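Local coordinates for protein probable ss-1,3-N-acetylglucosaminyltransferase (Staphylococcus aureus subsp. aureus N315, PDB 6H21) that is a probable family 2 glycosyltransferase of the GT-A type that binds uridine-diphosphate-N-acetylglucosamine and carries a helical TarS-type linker domain, at residues N44-S49 / H116-E121; A103-F108 / D122-G127; N263-H268 / S315-T320. One frame throughout, in Å; residues are numbered along the deposited sequence.

Interaction 1: N44-S49 / H116-E121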
# COMPACT_ATOMS: atom_id res chain seq x y z
N ASN C 44 -55.01 -8.84 -14.57
CA ASN C 44 -55.06 -9.99 -15.51
C ASN C 44 -54.26 -11.18 -14.94
O ASN C 44 -53.55 -11.87 -15.66
CB ASN C 44 -54.60 -9.57 -16.91
CG ASN C 44 -55.51 -8.55 -17.56
OD1 ASN C 44 -56.71 -8.48 -17.26
ND2 ASN C 44 -54.98 -7.75 -18.47
N GLN C 45 -54.44 -11.48 -13.66
CA GLN C 45 -53.75 -12.62 -13.04
C GLN C 45 -54.55 -13.91 -13.28
O GLN C 45 -55.76 -13.88 -13.41
CB GLN C 45 -53.56 -12.38 -11.54
CG GLN C 45 -52.50 -11.34 -11.22
CD GLN C 45 -51.13 -11.80 -11.67
OE1 GLN C 45 -50.64 -12.84 -11.24
NE2 GLN C 45 -50.52 -11.02 -12.55
N THR C 46 -53.85 -15.05 -13.27
CA THR C 46 -54.52 -16.35 -13.32
C THR C 46 -55.22 -16.66 -11.99
O THR C 46 -56.18 -17.41 -11.99
CB THR C 46 -53.54 -17.48 -13.65
OG1 THR C 46 -52.50 -17.46 -12.67
CG2 THR C 46 -53.00 -17.33 -15.05
N MET C 47 -54.72 -16.09 -10.89
CA MET C 47 -55.39 -16.22 -9.60
C MET C 47 -56.81 -15.65 -9.70
O MET C 47 -57.03 -14.62 -10.34
CB MET C 47 -54.65 -15.49 -8.48
CG MET C 47 -55.38 -15.54 -7.14
SD MET C 47 -54.38 -14.92 -5.77
CE MET C 47 -53.22 -16.27 -5.57
N LYS C 48 -57.73 -16.33 -9.02
CA LYS C 48 -59.14 -15.96 -8.91
C LYS C 48 -59.23 -14.52 -8.38
O LYS C 48 -58.57 -14.15 -7.41
CB LYS C 48 -59.83 -16.98 -7.99
CG LYS C 48 -61.35 -17.06 -8.07
CD LYS C 48 -61.91 -18.35 -7.50
N SER C 49 -60.04 -13.72 -9.05
CA SER C 49 -60.11 -12.29 -8.80
C SER C 49 -60.51 -12.01 -7.35
O SER C 49 -60.04 -11.04 -6.74
CB SER C 49 -61.05 -11.65 -9.79
OG SER C 49 -61.10 -10.26 -9.57
N HIS C 116 -45.99 -10.97 -14.37
CA HIS C 116 -46.41 -12.10 -15.18
C HIS C 116 -47.83 -12.50 -14.75
O HIS C 116 -48.18 -12.42 -13.57
CB HIS C 116 -45.38 -13.22 -15.05
CG HIS C 116 -45.51 -14.31 -16.05
ND1 HIS C 116 -46.52 -15.26 -15.98
CD2 HIS C 116 -44.76 -14.63 -17.13
CE1 HIS C 116 -46.39 -16.10 -16.98
NE2 HIS C 116 -45.30 -15.74 -17.69
N GLU C 117 -48.66 -12.95 -15.69
CA GLU C 117 -50.07 -13.31 -15.39
C GLU C 117 -50.15 -14.44 -14.36
O GLU C 117 -51.14 -14.53 -13.64
CB GLU C 117 -50.86 -13.65 -16.67
CG GLU C 117 -50.36 -14.89 -17.41
CD GLU C 117 -51.15 -15.26 -18.66
OE1 GLU C 117 -51.89 -14.39 -19.20
OE2 GLU C 117 -51.04 -16.41 -19.12
N ARG C 118 -49.11 -15.27 -14.26
CA ARG C 118 -49.10 -16.43 -13.35
C ARG C 118 -48.47 -16.11 -11.98
O ARG C 118 -48.48 -16.99 -11.09
CB ARG C 118 -48.31 -17.59 -13.96
CG ARG C 118 -48.92 -18.15 -15.24
CD ARG C 118 -48.09 -19.30 -15.78
NE ARG C 118 -48.05 -20.37 -14.79
CZ ARG C 118 -48.90 -21.40 -14.73
NH1 ARG C 118 -49.75 -21.64 -15.72
NH2 ARG C 118 -48.87 -22.20 -13.68
N ALA C 119 -47.97 -14.87 -11.81
CA ALA C 119 -47.17 -14.47 -10.65
C ALA C 119 -47.87 -14.82 -9.34
O ALA C 119 -47.31 -15.55 -8.54
CB ALA C 119 -46.84 -12.99 -10.71
N LEU C 120 -49.06 -14.27 -9.10
CA LEU C 120 -49.66 -14.38 -7.77
C LEU C 120 -50.01 -15.84 -7.47
O LEU C 120 -49.75 -16.32 -6.38
CB LEU C 120 -50.90 -13.48 -7.66
CG LEU C 120 -50.66 -11.97 -7.74
CD1 LEU C 120 -51.90 -11.22 -7.28
CD2 LEU C 120 -49.45 -11.53 -6.93
N GLU C 121 -50.58 -16.55 -8.46
CA GLU C 121 -51.06 -17.93 -8.28
C GLU C 121 -49.88 -18.87 -7.99
O GLU C 121 -49.91 -19.60 -7.01
CB GLU C 121 -51.87 -18.39 -9.51
CG GLU C 121 -52.41 -19.81 -9.41
CD GLU C 121 -53.67 -20.05 -8.58
OE1 GLU C 121 -54.12 -19.11 -7.86
OE2 GLU C 121 -54.23 -21.17 -8.68
O HOH W 1 -51.62 -15.35 -10.93
O HOH W 2 -57.05 -18.72 -7.52
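Gln45 of the loop 44-49 grips Leu120 N and His116 O in the turn that leads into helix 119-129. Gln45 CB lies 3.9 Å from Glu117 O. CG stands anti to the carbonyl carbon (chi1 -73°) and packs against CG and CD1 of Leu120, the two side chains crossing at about a right angle. The chain then bends at chi2, and the amide meets the backbone of the turn with both ends. Gln45 OE1 accepts from Leu120 N at 3.0 Å; the bond is nearly straight, 176° at the hydrogen. OE1 also takes a bond from a water, which in turn accepts from Met47 N and Glu121 N. Gln45 NE2 donates to His116 O at 2.9 Å from above the His116 carbonyl plane. Ala119 N, which closes the type I turn, reaches that oxygen from the other face. NE2 is also hydrogen-bonded to Ser41 O. With OE1 accepting and NE2 donating, these bonds define the orientation of the amide.

Beside it, Thr46 N donates to Glu117 O at 2.8 Å, and Thr46 OG1 rests 3.4 Å from Glu121 CB. Met47 CE touches Leu120 O at 3.6 Å. The contact thus joins the loop between helix 35-43 and strand 52-58 to the start of helix 119-129. Leu120 continues onto Val22 and Val24 of strand 22-28, while Gln45 and Met47 lean on Tyr52 of strand 52-58.

Interaction 2: A103-F108 / D122-G127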
# COMPACT_ATOMS: atom_id res chain seq x y z
N ALA C 103 -54.55 -9.61 4.47
CA ALA C 103 -54.36 -10.80 3.66
C ALA C 103 -53.32 -11.73 4.31
O ALA C 103 -52.66 -11.36 5.31
CB ALA C 103 -53.96 -10.40 2.26
N GLU C 104 -53.19 -12.93 3.74
CA GLU C 104 -52.27 -13.96 4.18
C GLU C 104 -50.83 -13.56 3.82
O GLU C 104 -49.93 -13.69 4.61
CB GLU C 104 -52.64 -15.29 3.52
CG GLU C 104 -51.96 -16.49 4.16
CD GLU C 104 -52.36 -17.86 3.62
OE1 GLU C 104 -51.67 -18.83 3.99
OE2 GLU C 104 -53.34 -17.96 2.83
N TYR C 105 -50.67 -13.08 2.58
CA TYR C 105 -49.41 -12.60 2.05
C TYR C 105 -49.59 -11.20 1.45
O TYR C 105 -50.65 -10.88 0.93
CB TYR C 105 -48.91 -13.54 0.94
CG TYR C 105 -48.41 -14.88 1.39
CD1 TYR C 105 -47.10 -15.05 1.81
CD2 TYR C 105 -49.23 -16.00 1.38
CE1 TYR C 105 -46.62 -16.28 2.21
CE2 TYR C 105 -48.77 -17.24 1.77
CZ TYR C 105 -47.46 -17.39 2.20
OH TYR C 105 -46.98 -18.61 2.59
N VAL C 106 -48.52 -10.39 1.49
CA VAL C 106 -48.44 -9.19 0.70
C VAL C 106 -47.37 -9.36 -0.39
O VAL C 106 -46.43 -10.18 -0.29
CB VAL C 106 -48.15 -7.94 1.56
CG1 VAL C 106 -49.24 -7.70 2.61
CG2 VAL C 106 -46.77 -7.98 2.19
N PHE C 107 -47.52 -8.55 -1.43
CA PHE C 107 -46.58 -8.49 -2.53
C PHE C 107 -46.40 -7.02 -2.92
O PHE C 107 -47.37 -6.34 -3.31
CB PHE C 107 -47.06 -9.34 -3.71
CG PHE C 107 -45.98 -9.56 -4.74
CD1 PHE C 107 -45.44 -8.49 -5.44
CD2 PHE C 107 -45.46 -10.82 -4.96
CE1 PHE C 107 -44.42 -8.68 -6.36
CE2 PHE C 107 -44.42 -11.00 -5.87
CZ PHE C 107 -43.92 -9.94 -6.58
N PHE C 108 -45.16 -6.54 -2.83
CA PHE C 108 -44.85 -5.16 -3.20
C PHE C 108 -44.56 -5.09 -4.71
O PHE C 108 -43.68 -5.78 -5.23
CB PHE C 108 -43.72 -4.59 -2.35
CG PHE C 108 -44.03 -4.55 -0.87
CD1 PHE C 108 -44.85 -3.56 -0.35
CD2 PHE C 108 -43.55 -5.52 -0.01
CE1 PHE C 108 -45.17 -3.54 1.00
CE2 PHE C 108 -43.86 -5.49 1.34
CZ PHE C 108 -44.66 -4.49 1.85
N ASP C 122 -48.84 -18.83 -8.83
CA ASP C 122 -47.70 -19.74 -8.72
C ASP C 122 -46.90 -19.48 -7.45
O ASP C 122 -46.52 -20.43 -6.77
CB ASP C 122 -46.77 -19.62 -9.92
CG ASP C 122 -47.29 -20.32 -11.15
OD1 ASP C 122 -48.51 -20.68 -11.18
OD2 ASP C 122 -46.46 -20.51 -12.09
N LEU C 123 -46.63 -18.21 -7.13
CA LEU C 123 -45.84 -17.87 -5.94
C LEU C 123 -46.63 -18.23 -4.68
O LEU C 123 -46.07 -18.82 -3.76
CB LEU C 123 -45.45 -16.39 -5.95
CG LEU C 123 -44.10 -16.07 -6.60
CD1 LEU C 123 -43.93 -16.77 -7.92
CD2 LEU C 123 -43.92 -14.56 -6.76
N TYR C 124 -47.91 -17.88 -4.64
CA TYR C 124 -48.76 -18.20 -3.50
C TYR C 124 -48.85 -19.72 -3.30
O TYR C 124 -48.71 -20.19 -2.18
CB TYR C 124 -50.19 -17.65 -3.62
CG TYR C 124 -51.08 -18.11 -2.49
CD1 TYR C 124 -51.12 -17.43 -1.28
CD2 TYR C 124 -51.85 -19.25 -2.60
CE1 TYR C 124 -51.90 -17.87 -0.22
CE2 TYR C 124 -52.65 -19.71 -1.56
CZ TYR C 124 -52.67 -19.02 -0.36
OH TYR C 124 -53.44 -19.45 0.69
N ASN C 125 -49.13 -20.46 -4.37
CA ASN C 125 -49.28 -21.94 -4.28
C ASN C 125 -47.98 -22.56 -3.74
O ASN C 125 -48.02 -23.42 -2.85
CB ASN C 125 -49.68 -22.58 -5.62
CG ASN C 125 -51.13 -22.33 -6.00
OD1 ASN C 125 -51.97 -22.08 -5.15
ND2 ASN C 125 -51.42 -22.41 -7.29
N TYR C 126 -46.83 -22.11 -4.26
CA TYR C 126 -45.52 -22.66 -3.88
C TYR C 126 -45.22 -22.33 -2.40
O TYR C 126 -44.72 -23.15 -1.66
CB TYR C 126 -44.45 -22.15 -4.84
CG TYR C 126 -43.13 -22.88 -4.77
CD1 TYR C 126 -43.05 -24.22 -5.11
CD2 TYR C 126 -41.97 -22.23 -4.39
CE1 TYR C 126 -41.84 -24.90 -5.07
CE2 TYR C 126 -40.76 -22.90 -4.34
CZ TYR C 126 -40.69 -24.24 -4.68
OH TYR C 126 -39.49 -24.89 -4.61
N GLY C 127 -45.55 -21.10 -2.00
CA GLY C 127 -45.48 -20.67 -0.61
C GLY C 127 -46.33 -21.54 0.30
O GLY C 127 -45.88 -21.98 1.35
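Tyr124 of helix 119-129 meets both Glu104, just before strand 105-108, and Tyr105, the first residue of that strand. Its hydroxyl donates to Glu104 OE2, with Tyr124 OH and Glu104 OE2 2.6 Å apart. The donor comes on the syn side of the carboxylate, 32° out of its plane. OE2 in turn lies at the edge of the tyrosine ring, near its plane, and the carboxylate and ring planes are 82° apart. Next to this bond, Tyr105 CD2 packs on Tyr124 CD1 at 3.6 Å. The two rings have perpendicular planes and centroids 5.6 Å apart, and their side chains cross at about a right angle. Further along the strand, Phe107 CE2 touches Leu123 CD2 at 3.7 Å, the methyl lying at the edge of the phenylalanine ring.

In Glu104, chi1 (-166°) sets CG anti to the backbone N, and the extended chain beyond it takes the carboxylate to Tyr124 OH. The Tyr105 hydroxyl passes close to the Gly127 carbonyl and is held by its hydrogen bond to Ser132 O. Met177 of strand 177-179 packs against Tyr105, Phe107 and Leu123 together. Val22 of strand 22-28 touches Tyr124.

The axes of strand 105-108 and helix 122-127 approach to 10.8 Å. The strand pairs in parallel with strand 22-28 and in antiparallel fashion with strand 177-179. A helix packed on such a mixed sheet, largely through apolar and aromatic side chains, belongs to the alpha/beta core of the GT-A fold.

Interaction 3: N263-H268 / S315-T320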
# COMPACT_ATOMS: atom_id res chain seq x y z
N ASN C 263 -27.37 -18.16 17.28
CA ASN C 263 -25.99 -18.53 17.55
C ASN C 263 -25.08 -17.34 17.19
O ASN C 263 -25.16 -16.76 16.09
CB ASN C 263 -25.59 -19.80 16.82
CG ASN C 263 -24.16 -20.18 17.11
OD1 ASN C 263 -23.25 -19.81 16.37
ND2 ASN C 263 -23.94 -20.92 18.19
N GLN C 264 -24.17 -17.01 18.12
CA GLN C 264 -23.41 -15.79 18.02
C GLN C 264 -22.46 -15.87 16.81
O GLN C 264 -22.27 -14.89 16.09
CB GLN C 264 -22.70 -15.53 19.34
CG GLN C 264 -22.18 -14.11 19.47
CD GLN C 264 -23.24 -13.05 19.31
OE1 GLN C 264 -24.45 -13.27 19.47
NE2 GLN C 264 -22.78 -11.85 18.98
N GLU C 265 -21.89 -17.06 16.58
CA GLU C 265 -20.95 -17.26 15.48
C GLU C 265 -21.69 -17.18 14.13
O GLU C 265 -21.14 -16.69 13.15
CB GLU C 265 -20.23 -18.60 15.62
CG GLU C 265 -18.98 -18.69 14.78
CD GLU C 265 -17.94 -17.62 15.10
OE1 GLU C 265 -17.80 -17.26 16.28
OE2 GLU C 265 -17.27 -17.15 14.17
N LYS C 266 -22.92 -17.69 14.11
CA LYS C 266 -23.83 -17.60 12.96
C LYS C 266 -24.13 -16.13 12.64
O LYS C 266 -24.19 -15.75 11.45
CB LYS C 266 -25.12 -18.39 13.23
CG LYS C 266 -26.08 -18.51 12.05
CD LYS C 266 -25.48 -19.09 10.77
CE LYS C 266 -26.44 -19.01 9.60
NZ LYS C 266 -25.85 -19.57 8.37
N ARG C 267 -24.33 -15.30 13.67
CA ARG C 267 -24.53 -13.84 13.46
C ARG C 267 -23.27 -13.19 12.85
O ARG C 267 -23.38 -12.36 11.91
CB ARG C 267 -24.94 -13.19 14.78
CG ARG C 267 -26.32 -13.61 15.26
CD ARG C 267 -26.54 -13.27 16.71
NE ARG C 267 -27.91 -13.47 17.14
CZ ARG C 267 -28.35 -13.21 18.36
NH1 ARG C 267 -27.49 -12.82 19.29
NH2 ARG C 267 -29.63 -13.34 18.65
N HIS C 268 -22.09 -13.54 13.37
CA HIS C 268 -20.81 -13.08 12.83
C HIS C 268 -20.71 -13.44 11.34
O HIS C 268 -20.26 -12.65 10.54
CB HIS C 268 -19.61 -13.68 13.58
CG HIS C 268 -19.46 -13.24 15.00
ND1 HIS C 268 -19.77 -11.95 15.41
CD2 HIS C 268 -19.01 -13.89 16.09
CE1 HIS C 268 -19.54 -11.84 16.71
NE2 HIS C 268 -19.06 -13.02 17.15
N SER C 315 -16.61 -10.89 12.79
CA SER C 315 -17.29 -11.10 11.50
C SER C 315 -16.31 -11.02 10.32
O SER C 315 -16.65 -11.47 9.25
CB SER C 315 -18.43 -10.12 11.30
OG SER C 315 -17.95 -8.80 11.17
N ASP C 316 -15.15 -10.37 10.52
CA ASP C 316 -14.23 -10.04 9.45
C ASP C 316 -13.65 -11.30 8.78
O ASP C 316 -13.42 -11.28 7.61
CB ASP C 316 -13.09 -9.13 9.93
CG ASP C 316 -13.56 -7.73 10.29
OD1 ASP C 316 -14.77 -7.46 10.04
OD2 ASP C 316 -12.71 -6.90 10.76
N LYS C 317 -13.43 -12.38 9.53
CA LYS C 317 -12.90 -13.61 8.95
C LYS C 317 -13.88 -14.21 7.94
O LYS C 317 -13.49 -15.05 7.17
CB LYS C 317 -12.58 -14.64 10.04
CG LYS C 317 -13.75 -15.16 10.87
CD LYS C 317 -13.27 -16.15 11.92
CE LYS C 317 -14.33 -16.59 12.89
NZ LYS C 317 -14.61 -15.53 13.89
N TYR C 318 -15.15 -13.78 7.95
CA TYR C 318 -16.13 -14.31 7.03
C TYR C 318 -16.21 -13.46 5.75
O TYR C 318 -16.96 -13.80 4.88
CB TYR C 318 -17.48 -14.43 7.73
CG TYR C 318 -17.48 -15.48 8.81
CD1 TYR C 318 -17.41 -16.83 8.49
CD2 TYR C 318 -17.50 -15.12 10.15
CE1 TYR C 318 -17.39 -17.80 9.48
CE2 TYR C 318 -17.48 -16.08 11.14
CZ TYR C 318 -17.42 -17.43 10.81
OH TYR C 318 -17.41 -18.37 11.79
N VAL C 319 -15.43 -12.40 5.64
CA VAL C 319 -15.45 -11.54 4.46
C VAL C 319 -14.54 -12.17 3.40
O VAL C 319 -13.47 -12.67 3.75
CB VAL C 319 -14.98 -10.13 4.84
CG1 VAL C 319 -14.77 -9.25 3.62
CG2 VAL C 319 -15.92 -9.48 5.84
N THR C 320 -14.94 -12.12 2.13
CA THR C 320 -14.10 -12.64 1.07
C THR C 320 -12.70 -11.99 1.16
O THR C 320 -12.58 -10.78 1.28
CB THR C 320 -14.78 -12.49 -0.30
OG1 THR C 320 -16.05 -13.15 -0.19
CG2 THR C 320 -14.00 -13.14 -1.42
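Glu265 and Tyr318 cross at about a right angle, with the carboxylate of one meeting the hydroxyl of the other. Tyr318 OH donates to Glu265 OE2 at 2.7 Å and uses the anti lone pair of that oxygen, the one pointing away from OE1. OE2 lies at the edge of the tyrosine ring, in its plane, while the carboxylate plane is turned 49° from the ring. Glu265 CG is anti to the backbone N (chi1 -163°), and the bend at chi2 brings CD round toward the 3-10 turn.

Lys317 comes to the same oxygen and also crosses Glu265 at about a right angle. Lys317 NZ forms a salt bridge with Glu265 OE2 at 3.1 Å, a weak hydrogen bond by its geometry. The lysine chain is extended until chi4, where it bends (-76°), and NZ also donates to Asp314 O. Lys317 CG sits over one face of the Tyr318 ring, offset toward the rim.

Nearer the backbones, His268 O lies 3.2 Å from Ser315 CB, and His268 CB is 4.0 Å from Tyr318 CE2. The imidazole is held by a hydrogen bond between ND1 and Tyr256 OH, with Glu265 OE1 at the ring's edge. Ser315 OG is hydrogen-bonded to Pro312 O.

The contact joins the first turn of helix 264-281 to the 3-10 turn ahead of helix 324-332. One carboxylate oxygen takes both a phenol and an ammonium group, which would be expected to favour an ionised Glu265.

Interactions 1 and 2 share helix 119-129 within the family 2 glycosyltransferase part of the chain. They touch where Met47 CE meets Tyr124 CB at 3.9 Å. Interaction 2 is the buried one, made mostly of rings and aliphatic groups, with one phenol-carboxylate bond at the partly exposed Glu104. Interaction 1 is only partly buried and relies on backbone groups, a side-chain amide and bridging waters. Interaction 3 belongs to the TarS-type linker region, its centre about 40 Å from that of interaction 1 and about 32 Å from that of interaction 2. Also partly buried, it joins helical elements without any strand. A tyrosine-glutamate bond occurs in both interactions 2 and 3, but a lysine joins it in interaction 3.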